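Local coordinates for myosin-I heavy chain (Dictyostelium discoideum, PDB 5EJR), which is an actin-based motor with ATPase activity that acts in early phagocytosis and in adhesion, represented here by its C-terminal MyTH4-FERM tail piece, at residues A64-S69 / I94-E99; S69-W74 / D105-Q110; L88-I93 / F128-F133. One frame throughout, in Å; residues are numbered along the deposited sequence. Where two conformers were deposited one is given.

Contact 1 of 3, residues A64-S69 / I94-E99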
ATOM      1  N   ALA A  64     -11.329  -1.175 -26.393  1.00 42.50           N
ATOM      2  CA  ALA A  64     -10.084  -0.787 -27.064  1.00 42.58           C
ATOM      3  C   ALA A  64     -10.167   0.662 -27.544  1.00 47.54           C
ATOM      4  O   ALA A  64      -9.158   1.369 -27.496  1.00 47.39           O
ATOM      5  CB  ALA A  64      -9.814  -1.708 -28.228  1.00 43.68           C
ATOM      6  N   ILE A  65     -11.379   1.106 -27.970  1.00 44.22           N
ATOM      7  CA  ILE A  65     -11.656   2.474 -28.418  1.00 43.90           C
ATOM      8  C   ILE A  65     -11.504   3.426 -27.245  1.00 45.49           C
ATOM      9  O   ILE A  65     -10.795   4.430 -27.389  1.00 45.87           O
ATOM     10  CB  ILE A  65     -13.037   2.621 -29.133  1.00 47.31           C
ATOM     11  CG1 ILE A  65     -13.042   1.872 -30.476  1.00 48.48           C
ATOM     12  CG2 ILE A  65     -13.420   4.111 -29.327  1.00 48.24           C
ATOM     13  CD1 ILE A  65     -14.433   1.371 -30.928  1.00 56.44           C
ATOM     14  N   LYS A  66     -12.160   3.124 -26.091  1.00 40.00           N
ATOM     15  CA  LYS A  66     -12.057   3.958 -24.876  1.00 39.59           C
ATOM     16  C   LYS A  66     -10.595   4.019 -24.407  1.00 42.13           C
ATOM     17  O   LYS A  66     -10.142   5.087 -23.984  1.00 42.88           O
ATOM     18  CB  LYS A  66     -12.939   3.413 -23.736  1.00 42.82           C
ATOM     19  CG  LYS A  66     -13.088   4.366 -22.547  1.00 55.72           C
ATOM     20  CD  LYS A  66     -13.783   3.691 -21.376  1.00 70.29           C
ATOM     21  CE  LYS A  66     -14.161   4.660 -20.282  1.00 84.15           C
ATOM     22  NZ  LYS A  66     -14.804   3.964 -19.135  1.00 90.33           N
ATOM     23  N   ASN A  67      -9.883   2.870 -24.476  1.00 36.16           N
ATOM     24  CA  ASN A  67      -8.478   2.743 -24.083  1.00 35.57           C
ATOM     25  C   ASN A  67      -7.581   3.648 -24.920  1.00 41.01           C
ATOM     26  O   ASN A  67      -6.671   4.281 -24.368  1.00 41.26           O
ATOM     27  CB  ASN A  67      -8.006   1.314 -24.241  1.00 34.67           C
ATOM     28  CG  ASN A  67      -6.642   1.096 -23.638  1.00 37.50           C
ATOM     29  OD1 ASN A  67      -6.485   0.916 -22.433  1.00 32.59           O
ATOM     30  ND2 ASN A  67      -5.627   1.177 -24.448  1.00 35.41           N
ATOM     31  N   PHE A  68      -7.839   3.708 -26.258  1.00 38.00           N
ATOM     32  CA  PHE A  68      -7.062   4.542 -27.165  1.00 38.04           C
ATOM     33  C   PHE A  68      -7.118   5.990 -26.768  1.00 45.40           C
ATOM     34  O   PHE A  68      -6.063   6.608 -26.633  1.00 46.01           O
ATOM     35  CB  PHE A  68      -7.472   4.348 -28.629  1.00 39.13           C
ATOM     36  CG  PHE A  68      -6.442   4.913 -29.575  1.00 40.01           C
ATOM     37  CD1 PHE A  68      -5.313   4.180 -29.916  1.00 42.19           C
ATOM     38  CD2 PHE A  68      -6.590   6.184 -30.111  1.00 41.66           C
ATOM     39  CE1 PHE A  68      -4.358   4.704 -30.785  1.00 44.03           C
ATOM     40  CE2 PHE A  68      -5.627   6.714 -30.966  1.00 44.74           C
ATOM     41  CZ  PHE A  68      -4.526   5.967 -31.304  1.00 43.05           C
ATOM     42  N   SER A  69      -8.330   6.516 -26.515  1.00 44.25           N
ATOM     43  CA  SER A  69      -8.503   7.903 -26.081  1.00 44.21           C
ATOM     44  C   SER A  69      -7.788   8.176 -24.742  1.00 45.12           C
ATOM     45  O   SER A  69      -7.313   9.287 -24.537  1.00 45.05           O
ATOM     46  CB  SER A  69      -9.980   8.294 -26.027  1.00 47.41           C
ATOM     47  OG  SER A  69     -10.691   7.662 -24.978  1.00 55.48           O
ATOM     48  N   ILE A  94      -3.819   0.482 -17.260  1.00 32.06           N
ATOM     49  CA  ILE A  94      -3.197  -0.735 -16.750  1.00 32.18           C
ATOM     50  C   ILE A  94      -4.264  -1.634 -16.115  1.00 34.38           C
ATOM     51  O   ILE A  94      -4.214  -2.848 -16.323  1.00 33.45           O
ATOM     52  CB  ILE A  94      -1.956  -0.436 -15.863  1.00 35.31           C
ATOM     53  CG1 ILE A  94      -0.721  -0.165 -16.777  1.00 35.93           C
ATOM     54  CG2 ILE A  94      -1.646  -1.572 -14.879  1.00 35.79           C
ATOM     55  CD1 ILE A  94       0.131   0.868 -16.283  1.00 43.58           C
ATOM     56  N   SER A  95      -5.271  -1.039 -15.449  1.00 30.98           N
ATOM     57  CA  SER A  95      -6.380  -1.807 -14.853  1.00 31.59           C
ATOM     58  C   SER A  95      -7.109  -2.572 -15.970  1.00 36.72           C
ATOM     59  O   SER A  95      -7.305  -3.790 -15.856  1.00 34.84           O
ATOM     60  CB  SER A  95      -7.340  -0.887 -14.104  1.00 34.30           C
ATOM     61  OG  SER A  95      -8.538  -1.567 -13.759  1.00 44.51           O
ATOM     62  N   ARG A  96      -7.412  -1.870 -17.100  1.00 34.52           N
ATOM     63  CA  ARG A  96      -8.056  -2.491 -18.262  1.00 34.79           C
ATOM     64  C   ARG A  96      -7.220  -3.669 -18.768  1.00 40.97           C
ATOM     65  O   ARG A  96      -7.772  -4.733 -19.029  1.00 40.72           O
ATOM     66  CB  ARG A  96      -8.316  -1.443 -19.361  1.00 32.23           C
ATOM     67  CG  ARG A  96      -9.120  -1.952 -20.570  1.00 33.38           C
ATOM     68  CD  ARG A  96      -9.435  -0.853 -21.563  1.00 36.16           C
ATOM     69  NE  ARG A  96     -10.259   0.224 -21.002  1.00 37.12           N
ATOM     70  CZ  ARG A  96      -9.797   1.410 -20.614  1.00 51.33           C
ATOM     71  NH1 ARG A  96      -8.498   1.688 -20.705  1.00 27.25           N
ATOM     72  NH2 ARG A  96     -10.622   2.319 -20.115  1.00 41.73           N
ATOM     73  N   GLY A  97      -5.897  -3.494 -18.840  1.00 37.56           N
ATOM     74  CA  GLY A  97      -4.992  -4.557 -19.265  1.00 36.94           C
ATOM     75  C   GLY A  97      -4.926  -5.742 -18.326  1.00 38.81           C
ATOM     76  O   GLY A  97      -4.877  -6.886 -18.786  1.00 38.06           O
ATOM     77  N   ILE A  98      -4.902  -5.473 -17.000  1.00 34.46           N
ATOM     78  CA  ILE A  98      -4.886  -6.498 -15.933  1.00 34.38           C
ATOM     79  C   ILE A  98      -6.134  -7.412 -16.034  1.00 42.37           C
ATOM     80  O   ILE A  98      -5.986  -8.632 -16.156  1.00 42.12           O
ATOM     81  CB  ILE A  98      -4.760  -5.845 -14.503  1.00 35.57           C
ATOM     82  CG1 ILE A  98      -3.320  -5.354 -14.221  1.00 34.64           C
ATOM     83  CG2 ILE A  98      -5.238  -6.794 -13.392  1.00 36.18           C
ATOM     84  CD1 ILE A  98      -3.180  -4.421 -13.015  1.00 41.92           C
ATOM     85  N   GLU A  99      -7.347  -6.808 -15.998  1.00 40.64           N
ATOM     86  CA  GLU A  99      -8.606  -7.549 -15.986  1.00 41.91           C
ATOM     87  C   GLU A  99      -9.086  -8.027 -17.372  1.00 46.28           C
ATOM     88  O   GLU A  99      -9.748  -9.068 -17.442  1.00 45.79           O
ATOM     89  CB  GLU A  99      -9.715  -6.789 -15.238  1.00 44.02           C
ATOM     90  CG  GLU A  99     -10.091  -5.426 -15.790  1.00 59.01           C
ATOM     91  CD  GLU A  99     -10.210  -4.319 -14.757  1.00 90.29           C
ATOM     92  OE1 GLU A  99      -9.456  -4.353 -13.755  1.00 81.81           O
ATOM     93  OE2 GLU A  99     -11.005  -3.379 -14.987  1.00 91.99           O
TER
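R96 and N67 make the polar core of this helix pair. R96 NH1 donates to N67 OD1 at 2.8 Å, and the bond is bent, with an N-H...O angle of 137°. The donor lies off the plane of the amide and the acceptor off the plane of the guanidinium; the two flat groups stand 78° apart. N67 uses both ends of its amide: OD1 takes the arginine, while ND2 donates to Q110 OE1 on helix 104-113. The other mate of R96 is acidic. E70 OE1, one turn along helix 58-75, forms a salt bridge with R96 NH1 and lies as close to R96 NH2. The guanidinium charge is thus probably balanced by E70, just beyond the segment, with K66 NZ, a like charge, 4.6 Å from R96 NH2.

Both segments belong to the all-helical MyTH4 domain of the myosin tail, where helix 58-75 and helix 86-99 follow each other in the chain. Here the pair is tied mainly through one long arginine reaching from the second helix to the first.

The rest is packing against the guanidinium and its stem. R96 leaves its helix extended and then bends at chi3 (-62°), which turns the flat group against the backbone of N67; N67 N sits 4.1 Å above its plane, over the centre. Lower down, N67 CB lies 3.7 Å from R96 CD. The aliphatic part of K66 comes in as well, its CD 3.7 Å from R96 NH2, running obliquely past it in an extended chain.

A methionine in place of R96 would probably leave N67 OD1 without its donor and the E70 carboxylate without its countercharge.

Within helix 58-75, S69 OG donates to K66 O at 2.8 Å, a side-chain bond back to the preceding turn.

Contact 2 of 3, residues S69-W74 / D105-Q110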
ATOM      1  N   SER A  69      -8.330   6.516 -26.515  1.00 44.25           N
ATOM      2  CA  SER A  69      -8.503   7.903 -26.081  1.00 44.21           C
ATOM      3  C   SER A  69      -7.788   8.176 -24.742  1.00 45.12           C
ATOM      4  O   SER A  69      -7.313   9.287 -24.537  1.00 45.05           O
ATOM      5  CB  SER A  69      -9.980   8.294 -26.027  1.00 47.41           C
ATOM      6  OG  SER A  69     -10.691   7.662 -24.978  1.00 55.48           O
ATOM      7  N   GLU A  70      -7.667   7.147 -23.866  1.00 38.96           N
ATOM      8  CA  GLU A  70      -6.970   7.266 -22.582  1.00 37.46           C
ATOM      9  C   GLU A  70      -5.453   7.349 -22.798  1.00 41.98           C
ATOM     10  O   GLU A  70      -4.792   8.168 -22.151  1.00 41.52           O
ATOM     11  CB  GLU A  70      -7.372   6.138 -21.619  1.00 38.15           C
ATOM     12  CG  GLU A  70      -8.800   6.311 -21.122  1.00 47.67           C
ATOM     13  CD  GLU A  70      -9.341   5.310 -20.124  1.00 60.66           C
ATOM     14  OE1 GLU A  70      -8.654   4.305 -19.831  1.00 47.71           O
ATOM     15  OE2 GLU A  70     -10.481   5.523 -19.655  1.00 58.32           O
ATOM     16  N   ILE A  71      -4.917   6.537 -23.742  1.00 36.14           N
ATOM     17  CA  ILE A  71      -3.505   6.567 -24.140  1.00 34.54           C
ATOM     18  C   ILE A  71      -3.180   7.995 -24.640  1.00 38.91           C
ATOM     19  O   ILE A  71      -2.211   8.611 -24.184  1.00 37.22           O
ATOM     20  CB  ILE A  71      -3.200   5.446 -25.169  1.00 35.89           C
ATOM     21  CG1 ILE A  71      -3.229   4.075 -24.462  1.00 35.81           C
ATOM     22  CG2 ILE A  71      -1.863   5.679 -25.887  1.00 35.24           C
ATOM     23  CD1 ILE A  71      -2.855   2.837 -25.296  1.00 37.93           C
ATOM     24  N   MET A  72      -4.072   8.548 -25.491  1.00 38.66           N
ATOM     25  CA  MET A  72      -3.987   9.907 -26.031  1.00 39.05           C
ATOM     26  C   MET A  72      -3.978  10.964 -24.927  1.00 43.53           C
ATOM     27  O   MET A  72      -3.242  11.938 -25.025  1.00 42.99           O
ATOM     28  CB  MET A  72      -5.126  10.153 -27.031  1.00 42.07           C
ATOM     29  CG  MET A  72      -4.969   9.376 -28.327  1.00 46.13           C
ATOM     30  SD  MET A  72      -6.169   9.868 -29.603  1.00 52.50           S
ATOM     31  CE  MET A  72      -5.755  11.607 -29.794  1.00 50.19           C
ATOM     32  N   MET A  73      -4.760  10.750 -23.861  1.00 41.82           N
ATOM     33  CA  MET A  73      -4.828  11.626 -22.689  1.00 41.89           C
ATOM     34  C   MET A  73      -3.516  11.574 -21.925  1.00 44.10           C
ATOM     35  O   MET A  73      -3.047  12.601 -21.448  1.00 44.65           O
ATOM     36  CB  MET A  73      -5.959  11.178 -21.759  1.00 44.37           C
ATOM     37  CG  MET A  73      -7.324  11.553 -22.245  1.00 50.20           C
ATOM     38  SD  MET A  73      -8.615  10.627 -21.395  1.00 56.22           S
ATOM     39  CE  MET A  73      -8.837  11.600 -20.058  1.00 53.06           C
ATOM     40  N   TRP A  74      -2.933  10.370 -21.789  1.00 39.33           N
ATOM     41  CA  TRP A  74      -1.674  10.171 -21.071  1.00 38.19           C
ATOM     42  C   TRP A  74      -0.522  10.877 -21.807  1.00 43.00           C
ATOM     43  O   TRP A  74       0.300  11.561 -21.186  1.00 41.78           O
ATOM     44  CB  TRP A  74      -1.378   8.674 -20.914  1.00 35.41           C
ATOM     45  CG  TRP A  74       0.029   8.412 -20.489  1.00 35.26           C
ATOM     46  CD1 TRP A  74       1.054   7.956 -21.267  1.00 37.74           C
ATOM     47  CD2 TRP A  74       0.593   8.698 -19.204  1.00 34.79           C
ATOM     48  NE1 TRP A  74       2.214   7.885 -20.527  1.00 36.79           N
ATOM     49  CE2 TRP A  74       1.966   8.361 -19.264  1.00 38.24           C
ATOM     50  CE3 TRP A  74       0.065   9.189 -17.994  1.00 35.83           C
ATOM     51  CZ2 TRP A  74       2.815   8.483 -18.155  1.00 37.13           C
ATOM     52  CZ3 TRP A  74       0.904   9.296 -16.893  1.00 36.71           C
ATOM     53  CH2 TRP A  74       2.263   8.962 -16.984  1.00 37.10           C
ATOM     54  N   ASP A 105      -2.279  -7.370 -26.026  1.00 39.29           N
ATOM     55  CA  ASP A 105      -1.563  -7.118 -27.294  1.00 38.95           C
ATOM     56  C   ASP A 105      -2.015  -5.802 -27.923  1.00 39.72           C
ATOM     57  O   ASP A 105      -1.179  -5.030 -28.404  1.00 40.31           O
ATOM     58  CB  ASP A 105      -1.781  -8.262 -28.289  1.00 41.93           C
ATOM     59  CG  ASP A 105      -1.082  -9.544 -27.914  1.00 52.04           C
ATOM     60  OD1 ASP A 105      -0.214  -9.508 -27.015  1.00 51.10           O
ATOM     61  OD2 ASP A 105      -1.399 -10.582 -28.518  1.00 62.29           O
ATOM     62  N   GLU A 106      -3.327  -5.554 -27.891  0.50 34.55           N
ATOM     63  CA  GLU A 106      -3.967  -4.364 -28.412  0.50 34.22           C
ATOM     64  C   GLU A 106      -3.533  -3.098 -27.662  0.50 36.17           C
ATOM     65  O   GLU A 106      -3.377  -2.047 -28.292  0.50 35.35           O
ATOM     66  CB  GLU A 106      -5.491  -4.552 -28.394  0.50 35.72           C
ATOM     67  CG  GLU A 106      -6.194  -3.846 -29.539  0.50 44.22           C
ATOM     68  CD  GLU A 106      -6.433  -2.367 -29.323  0.50 58.85           C
ATOM     69  OE1 GLU A 106      -6.436  -1.925 -28.150  0.50 39.44           O
ATOM     70  OE2 GLU A 106      -6.636  -1.648 -30.330  0.50 53.14           O
ATOM     71  N   ILE A 107      -3.312  -3.195 -26.330  1.00 31.97           N
ATOM     72  CA  ILE A 107      -2.850  -2.056 -25.534  1.00 30.38           C
ATOM     73  C   ILE A 107      -1.416  -1.689 -25.950  1.00 34.00           C
ATOM     74  O   ILE A 107      -1.177  -0.508 -26.232  1.00 33.77           O
ATOM     75  CB  ILE A 107      -3.046  -2.216 -23.999  1.00 32.85           C
ATOM     76  CG1 ILE A 107      -4.555  -2.387 -23.682  1.00 32.94           C
ATOM     77  CG2 ILE A 107      -2.494  -0.976 -23.262  1.00 32.37           C
ATOM     78  CD1 ILE A 107      -4.898  -2.776 -22.220  1.00 25.35           C
ATOM     79  N   TYR A 108      -0.518  -2.711 -26.075  1.00 30.06           N
ATOM     80  CA  TYR A 108       0.896  -2.572 -26.464  1.00 30.19           C
ATOM     81  C   TYR A 108       1.045  -1.992 -27.882  1.00 35.53           C
ATOM     82  O   TYR A 108       1.902  -1.150 -28.101  1.00 34.62           O
ATOM     83  CB  TYR A 108       1.612  -3.927 -26.410  1.00 30.86           C
ATOM     84  CG  TYR A 108       2.242  -4.253 -25.073  1.00 31.51           C
ATOM     85  CD1 TYR A 108       3.531  -3.822 -24.761  1.00 32.98           C
ATOM     86  CD2 TYR A 108       1.581  -5.057 -24.146  1.00 32.42           C
ATOM     87  CE1 TYR A 108       4.135  -4.161 -23.548  1.00 32.57           C
ATOM     88  CE2 TYR A 108       2.159  -5.369 -22.916  1.00 32.21           C
ATOM     89  CZ  TYR A 108       3.439  -4.930 -22.627  1.00 37.89           C
ATOM     90  OH  TYR A 108       4.018  -5.295 -21.437  1.00 37.05           O
ATOM     91  N   CYS A 109       0.205  -2.455 -28.838  1.00 34.89           N
ATOM     92  CA  CYS A 109       0.189  -1.965 -30.220  1.00 36.96           C
ATOM     93  C   CYS A 109      -0.300  -0.529 -30.281  1.00 39.86           C
ATOM     94  O   CYS A 109       0.335   0.261 -30.961  1.00 38.68           O
ATOM     95  CB  CYS A 109      -0.627  -2.880 -31.123  1.00 38.59           C
ATOM     96  SG  CYS A 109       0.085  -4.529 -31.336  1.00 42.88           S
ATOM     97  N   GLN A 110      -1.367  -0.156 -29.528  1.00 37.18           N
ATOM     98  CA  GLN A 110      -1.862   1.237 -29.523  1.00 36.54           C
ATOM     99  C   GLN A 110      -0.820   2.198 -28.978  1.00 39.19           C
ATOM    100  O   GLN A 110      -0.725   3.329 -29.464  1.00 38.51           O
ATOM    101  CB  GLN A 110      -3.131   1.412 -28.678  1.00 36.56           C
ATOM    102  CG  GLN A 110      -4.410   0.829 -29.260  1.00 41.39           C
ATOM    103  CD  GLN A 110      -5.615   1.093 -28.372  1.00 49.27           C
ATOM    104  OE1 GLN A 110      -5.521   1.651 -27.269  1.00 37.61           O
ATOM    105  NE2 GLN A 110      -6.792   0.746 -28.863  1.00 42.38           N
TER
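I71 meets Q110 through a single methyl. I71 CD1 lies 3.5 Å from Q110 OE1 and 3.7 Å from Q110 CB, so it rests against both the root and the oxygen end of the glutamine; the contact is van der Waals in kind. The same methyl also reaches the preceding turn of helix 104-113, where I71 CD1 stands 3.8 Å from the backbone oxygen I107 O and 4.3 Å from I107 CG2. What carries it across is the shape of the isoleucine: CG1 sits beside the backbone N (chi1 -72°) and CD1 then continues in an extended line (chi2 -176°) toward the other helix.

The second shell fixes the glutamine. Its extended chain brings the amide back to helix 58-75, where Q110 NE2 donates to A64 O and the oxygen end is held by N67. With both ends of the amide engaged, its orientation is probably fixed and its buried polar atoms have partners. F68 and I49 pack on the same side chain.

Further out, I71 also leans on L130, and I107 on N67 and L134. Y108, on another side of its helix, gives an edge-to-face ring contact with F148, and its hydroxyl lies in a hydrogen bond with F138 O.

In the MyTH4 helical bundle this places helix 104-113 against helix 58-75 on one side and, through I107 and Y108, against helix 121-137, which also takes I71 and W74; helix 86-99 receives E70, M73 and W74.

Contact 3 of 3, residues L88-I93 / F128-F133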
ATOM      1  N   LEU A  88      -4.134   8.907 -12.776  1.00 37.13           N
ATOM      2  CA  LEU A  88      -5.473   8.303 -12.790  1.00 36.37           C
ATOM      3  C   LEU A  88      -5.777   7.714 -14.175  1.00 37.98           C
ATOM      4  O   LEU A  88      -6.347   6.627 -14.262  1.00 36.27           O
ATOM      5  CB  LEU A  88      -6.516   9.370 -12.424  1.00 37.05           C
ATOM      6  CG  LEU A  88      -7.139   9.319 -11.014  1.00 42.51           C
ATOM      7  CD1 LEU A  88      -6.087   9.239  -9.917  1.00 42.61           C
ATOM      8  CD2 LEU A  88      -8.044  10.524 -10.772  1.00 45.22           C
ATOM      9  N   VAL A  89      -5.307   8.388 -15.251  1.00 34.68           N
ATOM     10  CA  VAL A  89      -5.522   7.930 -16.635  1.00 34.50           C
ATOM     11  C   VAL A  89      -4.732   6.652 -16.916  1.00 35.53           C
ATOM     12  O   VAL A  89      -5.318   5.672 -17.375  1.00 34.77           O
ATOM     13  CB  VAL A  89      -5.277   9.065 -17.671  1.00 39.26           C
ATOM     14  CG1 VAL A  89      -5.159   8.515 -19.092  1.00 39.88           C
ATOM     15  CG2 VAL A  89      -6.384  10.109 -17.600  1.00 39.16           C
ATOM     16  N   ILE A  90      -3.423   6.636 -16.604  1.00 31.24           N
ATOM     17  CA  ILE A  90      -2.596   5.445 -16.812  1.00 29.90           C
ATOM     18  C   ILE A  90      -3.034   4.289 -15.874  1.00 32.98           C
ATOM     19  O   ILE A  90      -2.969   3.142 -16.292  1.00 34.19           O
ATOM     20  CB  ILE A  90      -1.072   5.759 -16.747  1.00 32.19           C
ATOM     21  CG1 ILE A  90      -0.225   4.566 -17.263  1.00 32.88           C
ATOM     22  CG2 ILE A  90      -0.634   6.240 -15.359  1.00 30.19           C
ATOM     23  CD1 ILE A  90       1.264   4.933 -17.645  1.00 34.35           C
ATOM     24  N   GLN A  91      -3.510   4.584 -14.640  1.00 28.79           N
ATOM     25  CA  GLN A  91      -4.020   3.538 -13.738  1.00 29.31           C
ATOM     26  C   GLN A  91      -5.221   2.807 -14.388  1.00 33.67           C
ATOM     27  O   GLN A  91      -5.287   1.583 -14.325  1.00 33.44           O
ATOM     28  CB  GLN A  91      -4.417   4.129 -12.386  1.00 30.28           C
ATOM     29  CG  GLN A  91      -3.227   4.251 -11.438  1.00 39.14           C
ATOM     30  CD  GLN A  91      -3.469   5.295 -10.386  1.00 50.91           C
ATOM     31  OE1 GLN A  91      -4.576   5.457  -9.866  1.00 48.67           O
ATOM     32  NE2 GLN A  91      -2.445   6.054 -10.073  1.00 38.20           N
ATOM     33  N   SER A  92      -6.109   3.566 -15.080  1.00 30.98           N
ATOM     34  CA  SER A  92      -7.265   3.047 -15.830  1.00 31.11           C
ATOM     35  C   SER A  92      -6.805   2.092 -16.936  1.00 34.70           C
ATOM     36  O   SER A  92      -7.316   0.974 -17.021  1.00 31.99           O
ATOM     37  CB  SER A  92      -8.080   4.195 -16.419  1.00 35.41           C
ATOM     38  OG  SER A  92      -9.192   3.708 -17.148  1.00 44.80           O
ATOM     39  N   ILE A  93      -5.776   2.510 -17.733  1.00 32.24           N
ATOM     40  CA  ILE A  93      -5.196   1.735 -18.829  1.00 31.66           C
ATOM     41  C   ILE A  93      -4.621   0.435 -18.335  1.00 34.46           C
ATOM     42  O   ILE A  93      -4.879  -0.604 -18.938  1.00 34.75           O
ATOM     43  CB  ILE A  93      -4.144   2.553 -19.642  1.00 35.23           C
ATOM     44  CG1 ILE A  93      -4.770   3.819 -20.269  1.00 35.97           C
ATOM     45  CG2 ILE A  93      -3.451   1.688 -20.724  1.00 35.84           C
ATOM     46  CD1 ILE A  93      -3.765   4.879 -20.722  1.00 35.59           C
ATOM     47  N   PHE A 128       6.441   5.832 -24.788  1.00 30.07           N
ATOM     48  CA  PHE A 128       7.388   4.825 -24.302  1.00 30.19           C
ATOM     49  C   PHE A 128       7.316   4.627 -22.768  1.00 33.42           C
ATOM     50  O   PHE A 128       7.549   3.512 -22.299  1.00 32.07           O
ATOM     51  CB  PHE A 128       8.821   5.106 -24.770  1.00 31.76           C
ATOM     52  CG  PHE A 128       9.043   4.784 -26.231  1.00 32.47           C
ATOM     53  CD1 PHE A 128       8.940   3.479 -26.696  1.00 33.97           C
ATOM     54  CD2 PHE A 128       9.354   5.786 -27.142  1.00 34.28           C
ATOM     55  CE1 PHE A 128       9.126   3.186 -28.053  1.00 35.85           C
ATOM     56  CE2 PHE A 128       9.547   5.491 -28.496  1.00 37.19           C
ATOM     57  CZ  PHE A 128       9.430   4.193 -28.942  1.00 35.14           C
ATOM     58  N   GLU A 129       6.978   5.691 -22.005  1.00 31.26           N
ATOM     59  CA  GLU A 129       6.809   5.615 -20.533  1.00 30.65           C
ATOM     60  C   GLU A 129       5.652   4.652 -20.211  1.00 33.68           C
ATOM     61  O   GLU A 129       5.747   3.837 -19.280  1.00 33.12           O
ATOM     62  CB  GLU A 129       6.496   7.000 -19.949  1.00 32.39           C
ATOM     63  CG  GLU A 129       7.703   7.923 -19.885  1.00 43.46           C
ATOM     64  CD  GLU A 129       7.418   9.324 -19.387  1.00 57.67           C
ATOM     65  OE1 GLU A 129       6.287   9.814 -19.602  1.00 61.59           O
ATOM     66  OE2 GLU A 129       8.336   9.944 -18.809  1.00 48.04           O
ATOM     67  N   LEU A 130       4.582   4.715 -21.032  1.00 29.70           N
ATOM     68  CA  LEU A 130       3.423   3.827 -20.923  1.00 29.22           C
ATOM     69  C   LEU A 130       3.849   2.395 -21.209  1.00 31.91           C
ATOM     70  O   LEU A 130       3.458   1.509 -20.466  1.00 30.81           O
ATOM     71  CB  LEU A 130       2.278   4.292 -21.855  1.00 29.28           C
ATOM     72  CG  LEU A 130       1.065   3.345 -22.067  1.00 34.45           C
ATOM     73  CD1 LEU A 130       0.368   3.005 -20.754  1.00 33.59           C
ATOM     74  CD2 LEU A 130       0.071   3.973 -22.993  1.00 38.27           C
ATOM     75  N   ILE A 131       4.711   2.168 -22.219  1.00 29.56           N
ATOM     76  CA  ILE A 131       5.199   0.817 -22.540  1.00 29.20           C
ATOM     77  C   ILE A 131       5.975   0.247 -21.344  1.00 33.72           C
ATOM     78  O   ILE A 131       5.829  -0.936 -21.006  1.00 32.67           O
ATOM     79  CB  ILE A 131       6.020   0.803 -23.855  1.00 32.01           C
ATOM     80  CG1 ILE A 131       5.089   1.069 -25.068  1.00 31.77           C
ATOM     81  CG2 ILE A 131       6.779  -0.507 -24.017  1.00 33.28           C
ATOM     82  CD1 ILE A 131       5.793   1.482 -26.389  1.00 35.12           C
ATOM     83  N   TYR A 132       6.782   1.104 -20.691  1.00 31.34           N
ATOM     84  CA  TYR A 132       7.528   0.701 -19.495  1.00 29.45           C
ATOM     85  C   TYR A 132       6.569   0.214 -18.397  1.00 33.11           C
ATOM     86  O   TYR A 132       6.791  -0.854 -17.822  1.00 32.47           O
ATOM     87  CB  TYR A 132       8.381   1.868 -18.970  1.00 30.39           C
ATOM     88  CG  TYR A 132       8.873   1.628 -17.559  1.00 32.05           C
ATOM     89  CD1 TYR A 132       9.946   0.779 -17.311  1.00 34.58           C
ATOM     90  CD2 TYR A 132       8.228   2.205 -16.466  1.00 32.25           C
ATOM     91  CE1 TYR A 132      10.378   0.516 -16.013  1.00 35.58           C
ATOM     92  CE2 TYR A 132       8.646   1.941 -15.159  1.00 33.26           C
ATOM     93  CZ  TYR A 132       9.731   1.108 -14.940  1.00 41.62           C
ATOM     94  OH  TYR A 132      10.175   0.859 -13.661  1.00 44.71           O
ATOM     95  N   PHE A 133       5.530   1.022 -18.098  1.00 29.78           N
ATOM     96  CA  PHE A 133       4.532   0.749 -17.059  1.00 29.21           C
ATOM     97  C   PHE A 133       3.642  -0.440 -17.404  1.00 31.84           C
ATOM     98  O   PHE A 133       3.174  -1.129 -16.495  1.00 29.89           O
ATOM     99  CB  PHE A 133       3.728   2.004 -16.698  1.00 31.41           C
ATOM    100  CG  PHE A 133       4.514   3.040 -15.918  1.00 32.42           C
ATOM    101  CD1 PHE A 133       5.112   2.718 -14.706  1.00 34.82           C
ATOM    102  CD2 PHE A 133       4.616   4.351 -16.376  1.00 35.50           C
ATOM    103  CE1 PHE A 133       5.840   3.680 -13.985  1.00 36.27           C
ATOM    104  CE2 PHE A 133       5.345   5.312 -15.658  1.00 38.49           C
ATOM    105  CZ  PHE A 133       5.957   4.970 -14.468  1.00 35.92           C
TER
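Q91 NE2 is gripped by two oxygens, P192 O and E282 OE1, on the helical turn whose isoleucines, I90 and I93, meet L130 and F133. The second of these partners lies on helix 274-283 of the FERM part, so this amide joins the MyTH4 helices to the neighbouring lobe.

The contact itself is wholly apolar. I90 CD1 wedges between L130 and F133, 3.6 Å from F133 CD2 and 3.8 Å from L130 CD1, coming obliquely at the phenyl ring. Its reach follows from chi1 (-168°), with CG1 swung anti to the backbone N. I93 CG2 adds a second methyl, 4.0 Å from L130 CD1, the two side chains crossing at about a right angle.

Segments 88-93 and 128-133, on helices 86-99 and 121-137, cross at -50°, their axes 11.2 Å apart at closest, as parts of the MyTH4 helical bundle, with I90 and L130 nearest in backbone register (CA to CA 7.5 Å).

Helix 194-205 covers the margin: I197 packs on I90 and F133, while F200 meets F133 edge-to-face and stacks with Y132. W74 closes on I90 from helix 58-75.

In the fold
The three contacts lie in one patch of the MyTH4 domain. Contacts 1 and 2 both use helix 58-75 and share S69, with centres about 7 Å apart; contact 1 and contact 3 both use helix 86-99, centres about 10 Å apart, and the centres of contacts 2 and 3 lie about 8 Å apart. E70 joins all three: its OE1 is 2.8 Å from R96 NH1 and 2.8 Å from S92 OG. N67 reaches contact 3 too, its OD1 3.6 Å from I93 CG2, while I71 CG1 packs 3.6 Å from L130 CD2. One hydrogen bond crosses contact 1; contacts 2 and 3 meet by packing alone.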